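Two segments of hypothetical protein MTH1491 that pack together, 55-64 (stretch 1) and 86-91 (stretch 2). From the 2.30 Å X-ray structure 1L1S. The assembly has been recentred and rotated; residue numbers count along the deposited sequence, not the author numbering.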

ATOM      1  N   TYR A  55     -22.907  -0.256   2.181  1.00 29.12           N
ATOM      2  CA  TYR A  55     -22.082   0.617   3.011  1.00 27.91           C
ATOM      3  C   TYR A  55     -22.503   2.082   2.914  1.00 28.06           C
ATOM      4  O   TYR A  55     -21.829   2.965   3.457  1.00 27.72           O
ATOM      5  CB  TYR A  55     -20.612   0.498   2.593  1.00 27.32           C
ATOM      6  CG  TYR A  55     -20.083  -0.917   2.499  1.00 25.70           C
ATOM      7  CD1 TYR A  55     -19.940  -1.551   1.258  1.00 24.93           C
ATOM      8  CD2 TYR A  55     -19.697  -1.612   3.645  1.00 25.05           C
ATOM      9  CE1 TYR A  55     -19.418  -2.844   1.163  1.00 25.55           C
ATOM     10  CE2 TYR A  55     -19.173  -2.906   3.568  1.00 25.20           C
ATOM     11  CZ  TYR A  55     -19.033  -3.517   2.331  1.00 26.73           C
ATOM     12  OH  TYR A  55     -18.503  -4.787   2.255  1.00 28.01           O
ATOM     13  N   SER A  56     -23.608   2.336   2.214  1.00 27.29           N
ATOM     14  CA  SER A  56     -24.104   3.697   2.027  1.00 27.39           C
ATOM     15  C   SER A  56     -24.280   4.464   3.333  1.00 26.51           C
ATOM     16  O   SER A  56     -23.954   5.643   3.406  1.00 26.44           O
ATOM     17  CB  SER A  56     -25.419   3.683   1.236  1.00 27.61           C
ATOM     18  OG  SER A  56     -26.296   2.682   1.722  1.00 30.18           O
ATOM     19  N   GLY A  57     -24.787   3.797   4.363  1.00 25.72           N
ATOM     20  CA  GLY A  57     -24.951   4.465   5.642  1.00 25.71           C
ATOM     21  C   GLY A  57     -23.601   4.947   6.154  1.00 26.01           C
ATOM     22  O   GLY A  57     -23.452   6.102   6.572  1.00 24.95           O
ATOM     23  N   ASP A  58     -22.605   4.061   6.112  1.00 26.16           N
ATOM     24  CA  ASP A  58     -21.269   4.411   6.571  1.00 26.18           C
ATOM     25  C   ASP A  58     -20.688   5.530   5.716  1.00 24.97           C
ATOM     26  O   ASP A  58     -20.127   6.498   6.240  1.00 24.60           O
ATOM     27  CB  ASP A  58     -20.347   3.184   6.539  1.00 27.86           C
ATOM     28  CG  ASP A  58     -20.638   2.206   7.666  1.00 29.87           C
ATOM     29  OD1 ASP A  58     -20.795   2.657   8.818  1.00 31.16           O
ATOM     30  OD2 ASP A  58     -20.699   0.986   7.410  1.00 31.86           O
ATOM     31  N   VAL A  59     -20.842   5.420   4.400  1.00 23.98           N
ATOM     32  CA  VAL A  59     -20.307   6.463   3.527  1.00 24.57           C
ATOM     33  C   VAL A  59     -20.980   7.820   3.726  1.00 24.77           C
ATOM     34  O   VAL A  59     -20.297   8.837   3.816  1.00 23.43           O
ATOM     35  CB  VAL A  59     -20.400   6.061   2.047  1.00 23.75           C
ATOM     36  CG1 VAL A  59     -20.012   7.224   1.160  1.00 24.31           C
ATOM     37  CG2 VAL A  59     -19.483   4.902   1.783  1.00 23.93           C
ATOM     38  N   SER A  60     -22.310   7.847   3.814  1.00 25.50           N
ATOM     39  CA  SER A  60     -22.993   9.129   3.994  1.00 27.08           C
ATOM     40  C   SER A  60     -22.625   9.754   5.334  1.00 27.04           C
ATOM     41  O   SER A  60     -22.364  10.953   5.416  1.00 26.31           O
ATOM     42  CB  SER A  60     -24.510   8.970   3.898  1.00 27.69           C
ATOM     43  OG  SER A  60     -25.038   8.435   5.098  1.00 32.29           O
ATOM     44  N   GLU A  61     -22.584   8.938   6.382  1.00 27.66           N
ATOM     45  CA  GLU A  61     -22.236   9.450   7.699  1.00 29.03           C
ATOM     46  C   GLU A  61     -20.844  10.083   7.750  1.00 28.29           C
ATOM     47  O   GLU A  61     -20.686  11.186   8.268  1.00 29.03           O
ATOM     48  CB  GLU A  61     -22.308   8.342   8.739  1.00 31.95           C
ATOM     49  CG  GLU A  61     -21.754   8.767  10.079  1.00 36.64           C
ATOM     50  CD  GLU A  61     -21.879   7.687  11.124  1.00 40.42           C
ATOM     51  OE1 GLU A  61     -21.499   7.950  12.287  1.00 43.00           O
ATOM     52  OE2 GLU A  61     -22.360   6.577  10.786  1.00 41.63           O
ATOM     53  N   LEU A  62     -19.835   9.389   7.218  1.00 26.89           N
ATOM     54  CA  LEU A  62     -18.471   9.928   7.236  1.00 25.37           C
ATOM     55  C   LEU A  62     -18.328  11.173   6.373  1.00 24.61           C
ATOM     56  O   LEU A  62     -17.475  12.030   6.629  1.00 24.23           O
ATOM     57  CB  LEU A  62     -17.464   8.864   6.783  1.00 23.90           C
ATOM     58  CG  LEU A  62     -17.253   7.736   7.796  1.00 23.37           C
ATOM     59  CD1 LEU A  62     -16.481   6.583   7.189  1.00 22.45           C
ATOM     60  CD2 LEU A  62     -16.527   8.293   8.985  1.00 22.38           C
ATOM     61  N   THR A  63     -19.156  11.264   5.342  1.00 23.85           N
ATOM     62  CA  THR A  63     -19.123  12.416   4.458  1.00 24.31           C
ATOM     63  C   THR A  63     -19.550  13.615   5.289  1.00 25.32           C
ATOM     64  O   THR A  63     -18.974  14.699   5.182  1.00 24.51           O
ATOM     65  CB  THR A  63     -20.103  12.236   3.275  1.00 24.23           C
ATOM     66  OG1 THR A  63     -19.574  11.262   2.373  1.00 23.87           O
ATOM     67  CG2 THR A  63     -20.329  13.562   2.532  1.00 23.14           C
ATOM     68  N   GLY A  64     -20.565  13.401   6.125  1.00 26.62           N
ATOM     69  CA  GLY A  64     -21.065  14.467   6.969  1.00 28.45           C
ATOM     70  C   GLY A  64     -20.014  14.915   7.966  1.00 29.86           C
ATOM     71  O   GLY A  64     -20.029  16.053   8.432  1.00 30.53           O
ATOM     72  N   LEU A  86     -23.768   7.064  -8.215  1.00 28.30           N
ATOM     73  CA  LEU A  86     -23.080   7.289  -6.948  1.00 28.97           C
ATOM     74  C   LEU A  86     -23.929   7.924  -5.868  1.00 29.09           C
ATOM     75  O   LEU A  86     -24.818   8.730  -6.146  1.00 29.09           O
ATOM     76  CB  LEU A  86     -21.842   8.161  -7.171  1.00 28.29           C
ATOM     77  CG  LEU A  86     -20.890   7.646  -8.244  1.00 28.75           C
ATOM     78  CD1 LEU A  86     -19.960   8.758  -8.648  1.00 29.06           C
ATOM     79  CD2 LEU A  86     -20.124   6.429  -7.737  1.00 28.42           C
ATOM     80  N   LEU A  87     -23.635   7.550  -4.627  1.00 29.30           N
ATOM     81  CA  LEU A  87     -24.331   8.090  -3.467  1.00 29.18           C
ATOM     82  C   LEU A  87     -24.081   9.602  -3.424  1.00 29.28           C
ATOM     83  O   LEU A  87     -23.049  10.078  -3.892  1.00 28.20           O
ATOM     84  CB  LEU A  87     -23.786   7.431  -2.199  1.00 29.74           C
ATOM     85  CG  LEU A  87     -24.522   7.707  -0.886  1.00 31.40           C
ATOM     86  CD1 LEU A  87     -25.825   6.920  -0.854  1.00 31.37           C
ATOM     87  CD2 LEU A  87     -23.632   7.311   0.291  1.00 31.54           C
ATOM     88  N   GLU A  88     -25.027  10.354  -2.872  1.00 30.11           N
ATOM     89  CA  GLU A  88     -24.881  11.802  -2.773  1.00 31.52           C
ATOM     90  C   GLU A  88     -23.724  12.154  -1.845  1.00 31.02           C
ATOM     91  O   GLU A  88     -23.540  11.530  -0.797  1.00 30.93           O
ATOM     92  CB  GLU A  88     -26.165  12.435  -2.232  1.00 35.03           C
ATOM     93  CG  GLU A  88     -26.546  11.949  -0.838  1.00 38.89           C
ATOM     94  CD  GLU A  88     -27.731  12.708  -0.240  1.00 42.36           C
ATOM     95  OE1 GLU A  88     -27.559  13.892   0.151  1.00 43.35           O
ATOM     96  OE2 GLU A  88     -28.837  12.118  -0.164  1.00 42.70           O
ATOM     97  N   GLY A  89     -22.947  13.157  -2.226  1.00 30.16           N
ATOM     98  CA  GLY A  89     -21.827  13.550  -1.396  1.00 29.39           C
ATOM     99  C   GLY A  89     -20.520  13.012  -1.932  1.00 28.96           C
ATOM    100  O   GLY A  89     -19.451  13.544  -1.640  1.00 29.54           O
ATOM    101  N   VAL A  90     -20.598  11.942  -2.715  1.00 28.04           N
ATOM    102  CA  VAL A  90     -19.405  11.354  -3.305  1.00 26.41           C
ATOM    103  C   VAL A  90     -18.985  12.207  -4.483  1.00 25.63           C
ATOM    104  O   VAL A  90     -19.807  12.525  -5.347  1.00 26.50           O
ATOM    105  CB  VAL A  90     -19.666   9.918  -3.823  1.00 25.92           C
ATOM    106  CG1 VAL A  90     -18.366   9.327  -4.389  1.00 25.22           C
ATOM    107  CG2 VAL A  90     -20.206   9.049  -2.700  1.00 24.03           C
ATOM    108  N   ASP A  91     -17.709  12.570  -4.523  1.00 24.97           N
ATOM    109  CA  ASP A  91     -17.176  13.386  -5.602  1.00 25.26           C
ATOM    110  C   ASP A  91     -16.469  12.523  -6.626  1.00 24.97           C
ATOM    111  O   ASP A  91     -16.080  11.395  -6.346  1.00 25.73           O
ATOM    112  CB  ASP A  91     -16.186  14.423  -5.072  1.00 26.50           C
ATOM    113  CG  ASP A  91     -16.808  15.362  -4.057  1.00 29.42           C
ATOM    114  OD1 ASP A  91     -18.049  15.581  -4.104  1.00 29.97           O
ATOM    115  OD2 ASP A  91     -16.046  15.895  -3.219  1.00 31.22           O
TER

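No hydrogen bond passes between these two stretches, although three of the helix residues that touch the turn carry hydroxyl groups. The contact is made by van der Waals packing alone, and it is small, burying 233 Å² when both sides are summed. Much of it depends on one residue, Leu 87, of which 74 Å² is covered by the helix, the largest share of any residue here.

Leu 87 opens a type II beta turn that runs to Val 90 and is closed by the hydrogen bond from Val 90 N to Leu 87 O at 3.3 Å. Its CA-to-CB bond points toward the helix, and with chi1 at t and chi2 at p, its CD2 is set against the helix between Ser 56, Val 59 and Ser 60, and its CD1 lies beside Ser 56. Leu 87 CD2 lies 3.5 Å from Ser 56 O, 3.7 Å from Val 59 CG1 and 3.8 Å from Ser 60 N, while Leu 87 CD1 rests 3.9 Å from Ser 56 CB. A branched apolar side chain suits this site because its methyls can lie against several points of the helix surface. The polar backbone atoms it covers are already paired with each other: Ser 60 N donates to Ser 56 O at 2.8 Å, so a methyl can lie against them without leaving either unsatisfied.

Val 59 is buried and directed toward the turn. Val 59 CG1 meets Leu 87 CD2 and, more loosely, lies 4.3 Å from Val 90 CG2, so that it touches both apolar residues at the ends of the turn. Ser 56 and Ser 60 both point sideways, and each adds its CB to the surface on which Leu 87 rests. The hydroxyl of Ser 60 is used within the helix, with Ser 60 OG donating to Gly 57 O at 3.2 Å, and Ser 60 CB stands 4.1 Å from Leu 87 CD2.

Farther along the helix, Thr 63 faces Gly 89, and the CA atoms of Thr 63 and Gly 89 are 6.5 Å apart. Thr 63 OG1 donates to Val 59 O at 2.9 Å, satisfying the hydroxyl locally, while the methyl Thr 63 CG2 approaches Gly 89 CA at 4.2 Å. Threonine thus serves both needs, a polar group for the helix and an apolar one for the turn. Glycine suits position 89 for two reasons. Its phi/psi of 101/-23° would jam a CB against the preceding carbonyl oxygen, and an ideal CB on Gly 89 would also sit only 3.1 Å from Thr 63 CG2, a tight fit.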